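Long-range contacts in AlyGC (Glaciecola chathamensis, PDB 5GKD), which cleaves the polysaccharide alginate as a member of polysaccharide lyase family 6, probably by beta-elimination at a site that holds a calcium ion: residues Gly363-Asp368 with Ile379-Glu384; Gln498-Ile503 with Ala527-Ile532; Tyr517-Asn522 with Phe552-Ile557. All coordinates share one frame; numbering follows the deposited sequence.

Overall arrangement
Contact 1 lies at the far end of the N-terminal beta-helix, on the other side of the chain's centre from contacts 2 and 3, which sit in the C-terminal beta-helix; its centre is about 62 Å from that of contact 2 and 64 Å from that of contact 3. Contacts 2 and 3 have centres about 10 Å apart and alternate along the chain. L531 of contact 2 joins them, its side chain packing against V518, F552 and L555 of contact 3. None of the three includes the calcium ligands N180, E183, E212 and E214, or R240, R264 and Y303, which with E214 surround the carbonate; those residues belong to the N-terminal half.

Contact 1: Gly363-Asp368 with Ile379-Glu384; sequences GIKFKD and INKGFE
The carbonyl oxygen of F366 meets G382 CA at 3.4 Å, a CA-H...O contact bent to 123° at the hydrogen; no conventional hydrogen bond joins the two segments. G382 is the third residue of a type II turn from N380 to F383, and a CB here would clash with F366 O. Its own carbonyl O accepts from the side-chain amide of N369. Beside this backbone meeting the F366 ring carries the apolar part. CG of F366 lies anti to the carbonyl carbon (chi1 -60°), on the side of the backbone N, and the ring beyond it meets F383, where CD2 of F366 is 3.4 Å from CE1 of F383; the two planes are inclined at 41°, neither stacked nor edge-to-face. I379 sets its CD1 over one face, 4.0 Å from CZ of F366, and F324 meets the ring edge-to-face. An alanine in place of F366 would probably open a gap between I379 and F383 and leave the F383 ring freer to turn. Like charges gather at the surface: NZ of K365 is 4.2 Å from NZ of K381, and OD1 of D368 is 4.2 Å from OE2 of E384, pairs that probably repel mildly. Strand 364-372 runs parallel to strand 383-386, and this stacking of successive strands around an apolar interior is that of the parallel beta-helix of the pectate lyase-like clan.

Contact 2: Gln498-Ile503 with Ala527-Ile532; sequences QRSTLI and AGNTLI
The flat carboxamide of N529 reaches S500 through its oxygen, OD1 standing 3.1 Å from OG of S500, within hydrogen-bonding distance, while its nitrogen ND2 is bonded to the carbonyl of P524. With both ends of the amide engaged, its rotation is probably fixed. Beside it the backbone is tied by T530 N, which donates to S500 O at 3.0 Å in a nearly straight bond (166°). Next come two threonine side chains that approach at a slant, OG1 of T501 lying 3.1 Å from OG1 of T530. The latter sits between its backbone N and carbonyl carbon (chi1 58°), which turns it to T501; R533 NE bonds to OG1 of T501 as well. Farther on, L531 O is gripped twice, by L502 N at 2.9 Å, a bent bond, and by I503 N at 3.1 Å, a straighter one (164°). The chain corners at L531 and I532, and I503 then pairs with I532 as a parallel bridge. On the inner side CB of L502 touches CD1 of L531 at 3.9 Å, and both leucines pack on P497. Chemistry thus changes along the contact: backbone bonds throughout, hydroxyls and an amide at one end, leucine and isoleucine at the other. The guanidinium of R533 would probably polarise the T501 hydroxyl, so that this largely buried polar cluster draws on the charge of R533, which follows I532 on strand 530-534.

Contact 3: Tyr517-Asn522 with Phe552-Ile557; sequences YVDATN and FENLDI
Y517 and E553 approach obliquely on one side of the paired strands 517-519 and 551-555, the tyrosine ring and the carboxylate being turned 68° apart; OH of Y517 comes to 2.7 Å from OE1 of E553, a bond of weak geometry. Farther along, D519 and N554 also cross at a slant, their planes 60° apart. CG of D519 is anti to the backbone N (chi1 175°), and OD1 accepts three bonds. ND2 of N554 donates to it from above the carboxylate plane at 3.2 Å, with OD1 close to the amide plane. T521 supplies the other two: its OG1 reaches OD1 of D519 at 2.6 Å on the syn lone pair, and its backbone N reaches the same oxygen at 3.0 Å, which makes an Asx turn. Three donors on one oxygen would probably stabilise the carboxylate charge and hold the turn that follows strand 517-519. N554 and T521 side chains lie side by side, pointing the same way. On the opposite, inner face V518 and F552 cross obliquely, CB of V518 lying 3.7 Å from CD2 of F552, whose ring also meets F563 edge-to-face. Between the faces run the backbone bonds, E553 N to V518 O at 2.9 Å and A520 N to E553 O at 3.0 Å. A water donates to A520 O and N554 O and accepts from I557 N, linking the ends of the two segments. Parallel strands with inward apolar and outward polar residues, each followed by a turn, are characteristic of the coils of a parallel beta-helix.

Contact 1: Gly363-Asp368 with Ile379-Glu384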
loop_
_atom_site.group_PDB
_atom_site.type_symbol
_atom_site.label_atom_id
_atom_site.label_comp_id
_atom_site.label_asym_id
_atom_site.label_seq_id
_atom_site.Cartn_x
_atom_site.Cartn_y
_atom_site.Cartn_z
ATOM N N GLY A 363 47.431 -16.962 -3.052
ATOM C CA GLY A 363 47.780 -15.876 -2.162
ATOM C C GLY A 363 47.453 -16.118 -0.707
ATOM O O GLY A 363 47.648 -15.234 0.130
ATOM N N ILE A 364 46.930 -17.290 -0.381
ATOM C CA ILE A 364 46.767 -17.738 0.995
ATOM C C ILE A 364 47.746 -18.885 1.220
ATOM O O ILE A 364 47.649 -19.921 0.556
ATOM C CB ILE A 364 45.334 -18.215 1.279
ATOM C CG1 ILE A 364 44.280 -17.170 0.910
ATOM C CG2 ILE A 364 45.199 -18.631 2.727
ATOM C CD1 ILE A 364 42.868 -17.701 1.085
ATOM N N LYS A 365 48.651 -18.738 2.180
ATOM C CA LYS A 365 49.555 -19.830 2.509
ATOM C C LYS A 365 48.999 -20.603 3.693
ATOM O O LYS A 365 48.699 -20.029 4.748
ATOM C CB LYS A 365 50.985 -19.355 2.786
ATOM C CG LYS A 365 52.022 -20.317 2.118
ATOM C CD LYS A 365 53.229 -20.640 3.001
ATOM C CE LYS A 365 53.784 -22.071 2.743
ATOM N NZ LYS A 365 54.233 -22.411 1.343
ATOM N N PHE A 366 48.843 -21.897 3.501
ATOM C CA PHE A 366 48.298 -22.803 4.495
ATOM C C PHE A 366 49.447 -23.555 5.151
ATOM O O PHE A 366 50.336 -24.052 4.460
ATOM C CB PHE A 366 47.321 -23.785 3.839
ATOM C CG PHE A 366 46.144 -23.128 3.156
ATOM C CD1 PHE A 366 46.244 -22.671 1.857
ATOM C CD2 PHE A 366 44.936 -22.973 3.825
ATOM C CE1 PHE A 366 45.161 -22.071 1.228
ATOM C CE2 PHE A 366 43.854 -22.368 3.207
ATOM C CZ PHE A 366 43.959 -21.921 1.907
ATOM N N LYS A 367 49.415 -23.652 6.474
ATOM C CA LYS A 367 50.453 -24.346 7.219
ATOM C C LYS A 367 49.859 -24.949 8.482
ATOM O O LYS A 367 49.086 -24.294 9.178
ATOM C CB LYS A 367 51.580 -23.394 7.597
ATOM C CG LYS A 367 52.895 -23.767 7.036
ATOM C CD LYS A 367 53.822 -22.581 7.086
ATOM C CE LYS A 367 55.258 -23.043 6.820
ATOM N NZ LYS A 367 55.426 -23.872 5.582
ATOM N N ASP A 368 50.211 -26.202 8.760
ATOM C CA ASP A 368 49.888 -26.825 10.044
ATOM C C ASP A 368 48.394 -26.793 10.358
ATOM O O ASP A 368 47.999 -26.503 11.483
ATOM C CB ASP A 368 50.678 -26.175 11.181
ATOM C CG ASP A 368 52.171 -26.333 11.006
ATOM O OD1 ASP A 368 52.597 -27.410 10.544
ATOM O OD2 ASP A 368 52.920 -25.374 11.304
ATOM N N ILE A 379 42.539 -29.407 -0.374
ATOM C CA ILE A 379 43.828 -28.753 -0.567
ATOM C C ILE A 379 44.898 -29.660 0.024
ATOM O O ILE A 379 44.731 -30.167 1.136
ATOM C CB ILE A 379 43.863 -27.367 0.105
ATOM C CG1 ILE A 379 42.803 -26.451 -0.500
ATOM C CG2 ILE A 379 45.246 -26.739 -0.015
ATOM C CD1 ILE A 379 42.451 -25.260 0.386
ATOM N N ASN A 380 46.000 -29.858 -0.701
ATOM C CA ASN A 380 47.030 -30.805 -0.236
ATOM C C ASN A 380 48.041 -30.173 0.715
ATOM O O ASN A 380 48.063 -30.512 1.909
ATOM C CB ASN A 380 47.721 -31.467 -1.429
ATOM C CG ASN A 380 47.357 -32.933 -1.551
ATOM O OD1 ASN A 380 46.570 -33.450 -0.755
ATOM N ND2 ASN A 380 47.922 -33.611 -2.546
ATOM N N LYS A 381 48.904 -29.281 0.218
ATOM C CA LYS A 381 49.911 -28.682 1.086
ATOM C C LYS A 381 49.238 -27.864 2.181
ATOM O O LYS A 381 48.344 -27.061 1.914
ATOM C CB LYS A 381 50.872 -27.762 0.319
ATOM C CG LYS A 381 51.712 -28.372 -0.775
ATOM C CD LYS A 381 53.150 -27.777 -0.840
ATOM C CE LYS A 381 53.300 -26.311 -0.399
ATOM N NZ LYS A 381 52.736 -25.279 -1.341
ATOM N N GLY A 382 49.699 -28.047 3.412
ATOM C CA GLY A 382 49.237 -27.262 4.532
ATOM C C GLY A 382 48.134 -27.897 5.338
ATOM O O GLY A 382 47.689 -27.300 6.325
ATOM N N PHE A 383 47.665 -29.075 4.945
ATOM C CA PHE A 383 46.666 -29.811 5.705
ATOM C C PHE A 383 47.180 -31.226 5.938
ATOM O O PHE A 383 47.595 -31.903 4.997
ATOM C CB PHE A 383 45.322 -29.844 4.974
ATOM C CG PHE A 383 44.610 -28.508 4.929
ATOM C CD1 PHE A 383 44.958 -27.543 3.998
ATOM C CD2 PHE A 383 43.581 -28.234 5.808
ATOM C CE1 PHE A 383 44.294 -26.330 3.945
ATOM C CE2 PHE A 383 42.909 -27.018 5.764
ATOM C CZ PHE A 383 43.265 -26.065 4.838
ATOM N N GLU A 384 47.187 -31.664 7.186
ATOM C CA GLU A 384 47.512 -33.045 7.479
ATOM C C GLU A 384 46.284 -33.714 8.067
ATOM O O GLU A 384 45.406 -33.064 8.649
ATOM C CB GLU A 384 48.682 -33.168 8.460
ATOM C CG GLU A 384 48.617 -32.151 9.615
ATOM C CD GLU A 384 49.901 -32.041 10.392
ATOM O OE1 GLU A 384 50.415 -33.043 10.897
ATOM O OE2 GLU A 384 50.401 -30.933 10.395
#

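Contact 2: Gln498-Ile503 with Ala527-Ile532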
loop_
_atom_site.group_PDB
_atom_site.type_symbol
_atom_site.label_atom_id
_atom_site.label_comp_id
_atom_site.label_asym_id
_atom_site.label_seq_id
_atom_site.Cartn_x
_atom_site.Cartn_y
_atom_site.Cartn_z
ATOM N N GLN A 498 -18.947 -15.188 0.927
ATOM C CA GLN A 498 -19.880 -14.298 0.265
ATOM C C GLN A 498 -19.321 -12.896 0.091
ATOM O O GLN A 498 -20.011 -12.044 -0.481
ATOM C CB GLN A 498 -21.204 -14.236 1.037
ATOM C CG GLN A 498 -21.923 -15.577 1.125
ATOM C CD GLN A 498 -23.128 -15.535 2.051
ATOM O OE1 GLN A 498 -22.999 -15.706 3.257
ATOM N NE2 GLN A 498 -24.306 -15.305 1.484
ATOM N N ARG A 499 -18.106 -12.629 0.575
ATOM C CA ARG A 499 -17.441 -11.337 0.424
ATOM C C ARG A 499 -16.245 -11.461 -0.519
ATOM O O ARG A 499 -15.828 -12.557 -0.900
ATOM C CB ARG A 499 -16.980 -10.787 1.785
ATOM C CG ARG A 499 -18.083 -10.627 2.836
ATOM C CD ARG A 499 -18.829 -9.288 2.733
ATOM N NE ARG A 499 -19.766 -9.240 1.613
ATOM C CZ ARG A 499 -21.004 -9.745 1.644
ATOM N NH1 ARG A 499 -21.458 -10.340 2.745
ATOM N NH2 ARG A 499 -21.791 -9.665 0.572
ATOM N N SER A 500 -15.693 -10.304 -0.893
ATOM C CA SER A 500 -14.540 -10.262 -1.787
ATOM C C SER A 500 -13.333 -10.978 -1.199
ATOM O O SER A 500 -12.481 -11.477 -1.939
ATOM C CB SER A 500 -14.177 -8.816 -2.099
ATOM O OG SER A 500 -15.017 -8.319 -3.112
ATOM N N THR A 501 -13.237 -11.027 0.115
ATOM C CA THR A 501 -12.182 -11.753 0.793
ATOM C C THR A 501 -12.819 -12.722 1.768
ATOM O O THR A 501 -13.814 -12.393 2.418
ATOM C CB THR A 501 -11.234 -10.806 1.550
ATOM O OG1 THR A 501 -10.555 -9.966 0.613
ATOM C CG2 THR A 501 -10.213 -11.597 2.351
ATOM N N LEU A 502 -12.260 -13.927 1.831
ATOM C CA LEU A 502 -12.620 -14.877 2.870
ATOM C C LEU A 502 -11.804 -14.648 4.137
ATOM O O LEU A 502 -12.362 -14.469 5.220
ATOM C CB LEU A 502 -12.412 -16.303 2.361
ATOM C CG LEU A 502 -12.754 -17.367 3.391
ATOM C CD1 LEU A 502 -14.213 -17.235 3.777
ATOM C CD2 LEU A 502 -12.435 -18.747 2.858
ATOM N N ILE A 503 -10.477 -14.649 4.016
ATOM C CA ILE A 503 -9.576 -14.553 5.160
ATOM C C ILE A 503 -8.540 -13.464 4.910
ATOM O O ILE A 503 -7.866 -13.462 3.871
ATOM C CB ILE A 503 -8.869 -15.888 5.454
ATOM C CG1 ILE A 503 -9.886 -16.954 5.832
ATOM C CG2 ILE A 503 -7.857 -15.708 6.577
ATOM C CD1 ILE A 503 -9.281 -18.323 5.991
ATOM N N ALA A 527 -14.796 -8.219 -10.308
ATOM C CA ALA A 527 -13.431 -8.567 -10.647
ATOM C C ALA A 527 -12.507 -8.268 -9.467
ATOM O O ALA A 527 -12.756 -7.368 -8.668
ATOM C CB ALA A 527 -12.982 -7.793 -11.880
ATOM N N GLY A 528 -11.434 -9.040 -9.356
ATOM C CA GLY A 528 -10.437 -8.737 -8.349
ATOM C C GLY A 528 -10.745 -9.232 -6.959
ATOM O O GLY A 528 -10.210 -8.683 -5.993
ATOM N N ASN A 529 -11.596 -10.244 -6.819
ATOM C CA ASN A 529 -11.739 -10.906 -5.533
ATOM C C ASN A 529 -10.431 -11.587 -5.149
ATOM O O ASN A 529 -9.616 -11.949 -5.995
ATOM C CB ASN A 529 -12.856 -11.953 -5.559
ATOM C CG ASN A 529 -14.241 -11.345 -5.726
ATOM O OD1 ASN A 529 -14.444 -10.141 -5.529
ATOM N ND2 ASN A 529 -15.206 -12.189 -6.099
ATOM N N THR A 530 -10.253 -11.789 -3.853
ATOM C CA THR A 530 -9.040 -12.386 -3.313
ATOM C C THR A 530 -9.473 -13.275 -2.163
ATOM O O THR A 530 -9.875 -12.767 -1.115
ATOM C CB THR A 530 -8.043 -11.319 -2.835
ATOM O OG1 THR A 530 -8.665 -10.502 -1.843
ATOM C CG2 THR A 530 -7.585 -10.421 -3.974
ATOM N N LEU A 531 -9.397 -14.588 -2.345
ATOM C CA LEU A 531 -9.918 -15.486 -1.318
ATOM C C LEU A 531 -9.138 -15.347 -0.018
ATOM O O LEU A 531 -9.725 -15.209 1.059
ATOM C CB LEU A 531 -9.901 -16.935 -1.805
ATOM C CG LEU A 531 -10.715 -17.881 -0.920
ATOM C CD1 LEU A 531 -12.196 -17.811 -1.238
ATOM C CD2 LEU A 531 -10.190 -19.318 -1.024
ATOM N N ILE A 532 -7.815 -15.374 -0.094
ATOM C CA ILE A 532 -6.965 -15.200 1.077
ATOM C C ILE A 532 -5.933 -14.121 0.775
ATOM O O ILE A 532 -5.427 -14.025 -0.347
ATOM C CB ILE A 532 -6.279 -16.518 1.489
ATOM C CG1 ILE A 532 -7.319 -17.615 1.721
ATOM C CG2 ILE A 532 -5.410 -16.312 2.735
ATOM C CD1 ILE A 532 -6.717 -18.963 2.035
#

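Contact 3: Tyr517-Asn522 with Phe552-Ile557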
loop_
_atom_site.group_PDB
_atom_site.type_symbol
_atom_site.label_atom_id
_atom_site.label_comp_id
_atom_site.label_asym_id
_atom_site.label_seq_id
_atom_site.Cartn_x
_atom_site.Cartn_y
_atom_site.Cartn_z
ATOM N N TYR A 517 -12.768 -27.349 2.878
ATOM C CA TYR A 517 -13.276 -27.312 1.518
ATOM C C TYR A 517 -13.912 -25.948 1.297
ATOM O O TYR A 517 -14.804 -25.548 2.052
ATOM C CB TYR A 517 -14.284 -28.449 1.296
ATOM C CG TYR A 517 -14.650 -28.680 -0.142
ATOM C CD1 TYR A 517 -15.555 -27.840 -0.793
ATOM C CD2 TYR A 517 -14.101 -29.740 -0.861
ATOM C CE1 TYR A 517 -15.899 -28.036 -2.119
ATOM C CE2 TYR A 517 -14.439 -29.947 -2.199
ATOM C CZ TYR A 517 -15.340 -29.087 -2.817
ATOM O OH TYR A 517 -15.686 -29.277 -4.135
ATOM N N VAL A 518 -13.456 -25.234 0.275
ATOM C CA VAL A 518 -13.950 -23.895 -0.008
ATOM C C VAL A 518 -14.542 -23.889 -1.399
ATOM O O VAL A 518 -13.850 -24.202 -2.374
ATOM C CB VAL A 518 -12.860 -22.814 0.112
ATOM C CG1 VAL A 518 -13.449 -21.451 -0.263
ATOM C CG2 VAL A 518 -12.296 -22.754 1.514
ATOM N N ASP A 519 -15.814 -23.522 -1.486
ATOM C CA ASP A 519 -16.510 -23.289 -2.740
ATOM C C ASP A 519 -16.849 -21.806 -2.775
ATOM O O ASP A 519 -17.699 -21.344 -2.011
ATOM C CB ASP A 519 -17.759 -24.172 -2.830
ATOM C CG ASP A 519 -18.597 -23.902 -4.063
ATOM O OD1 ASP A 519 -18.178 -23.131 -4.945
ATOM O OD2 ASP A 519 -19.706 -24.473 -4.149
ATOM N N ALA A 520 -16.176 -21.064 -3.653
ATOM C CA ALA A 520 -16.337 -19.621 -3.774
ATOM C C ALA A 520 -17.434 -19.219 -4.756
ATOM O O ALA A 520 -17.440 -18.076 -5.225
ATOM C CB ALA A 520 -15.018 -18.979 -4.201
ATOM N N THR A 521 -18.355 -20.133 -5.073
ATOM C CA THR A 521 -19.454 -19.842 -5.994
ATOM C C THR A 521 -20.212 -18.561 -5.635
ATOM O O THR A 521 -20.628 -17.807 -6.520
ATOM C CB THR A 521 -20.408 -21.041 -6.024
ATOM O OG1 THR A 521 -19.771 -22.132 -6.700
ATOM C CG2 THR A 521 -21.742 -20.686 -6.705
ATOM N N ASN A 522 -20.382 -18.280 -4.346
ATOM C CA ASN A 522 -21.238 -17.191 -3.913
ATOM C C ASN A 522 -20.494 -15.908 -3.589
ATOM O O ASN A 522 -21.093 -14.994 -3.017
ATOM C CB ASN A 522 -22.038 -17.643 -2.709
ATOM C CG ASN A 522 -22.798 -18.898 -3.002
ATOM O OD1 ASN A 522 -22.340 -20.002 -2.717
ATOM N ND2 ASN A 522 -23.942 -18.741 -3.633
ATOM N N PHE A 552 -10.088 -26.084 -2.947
ATOM C CA PHE A 552 -10.553 -24.728 -3.204
ATOM C C PHE A 552 -11.058 -24.689 -4.635
ATOM O O PHE A 552 -10.292 -24.961 -5.562
ATOM C CB PHE A 552 -9.422 -23.704 -2.981
ATOM C CG PHE A 552 -8.759 -23.815 -1.623
ATOM C CD1 PHE A 552 -7.671 -24.649 -1.439
ATOM C CD2 PHE A 552 -9.228 -23.088 -0.536
ATOM C CE1 PHE A 552 -7.067 -24.758 -0.216
ATOM C CE2 PHE A 552 -8.629 -23.206 0.694
ATOM C CZ PHE A 552 -7.548 -24.044 0.858
ATOM N N GLU A 553 -12.337 -24.361 -4.817
ATOM C CA GLU A 553 -12.972 -24.479 -6.120
ATOM C C GLU A 553 -13.819 -23.265 -6.446
ATOM O O GLU A 553 -14.368 -22.608 -5.560
ATOM C CB GLU A 553 -13.888 -25.701 -6.205
ATOM C CG GLU A 553 -13.175 -27.015 -6.307
ATOM C CD GLU A 553 -14.147 -28.163 -6.511
ATOM O OE1 GLU A 553 -15.377 -27.923 -6.442
ATOM O OE2 GLU A 553 -13.678 -29.298 -6.744
ATOM N N ASN A 554 -13.952 -23.012 -7.746
ATOM C CA ASN A 554 -14.945 -22.084 -8.279
ATOM C C ASN A 554 -14.651 -20.641 -7.871
ATOM O O ASN A 554 -15.551 -19.883 -7.499
ATOM C CB ASN A 554 -16.355 -22.507 -7.860
ATOM C CG ASN A 554 -16.725 -23.884 -8.397
ATOM O OD1 ASN A 554 -16.429 -24.212 -9.545
ATOM N ND2 ASN A 554 -17.355 -24.699 -7.555
ATOM N N LEU A 555 -13.374 -20.263 -7.932
ATOM C CA LEU A 555 -12.975 -18.864 -7.820
ATOM C C LEU A 555 -13.077 -18.222 -9.204
ATOM O O LEU A 555 -12.104 -17.735 -9.783
ATOM C CB LEU A 555 -11.567 -18.746 -7.247
ATOM C CG LEU A 555 -11.353 -18.952 -5.738
ATOM C CD1 LEU A 555 -11.486 -20.399 -5.324
ATOM C CD2 LEU A 555 -9.990 -18.409 -5.334
ATOM N N ASP A 556 -14.290 -18.241 -9.745
ATOM C CA ASP A 556 -14.406 -17.880 -11.149
ATOM C C ASP A 556 -15.695 -17.140 -11.487
ATOM O O ASP A 556 -16.070 -17.100 -12.662
ATOM C CB ASP A 556 -14.270 -19.132 -12.027
ATOM C CG ASP A 556 -15.318 -20.200 -11.722
ATOM O OD1 ASP A 556 -15.995 -20.131 -10.679
ATOM O OD2 ASP A 556 -15.439 -21.131 -12.537
ATOM N N ILE A 557 -16.362 -16.523 -10.507
ATOM C CA ILE A 557 -17.587 -15.788 -10.817
ATOM C C ILE A 557 -17.296 -14.583 -11.703
ATOM O O ILE A 557 -18.149 -14.159 -12.487
ATOM C CB ILE A 557 -18.299 -15.368 -9.526
ATOM C CG1 ILE A 557 -19.696 -14.834 -9.853
ATOM C CG2 ILE A 557 -17.474 -14.316 -8.777
ATOM C CD1 ILE A 557 -20.611 -14.727 -8.652
HETATM O O HOH W 1 -16.724 -17.369 -7.768
#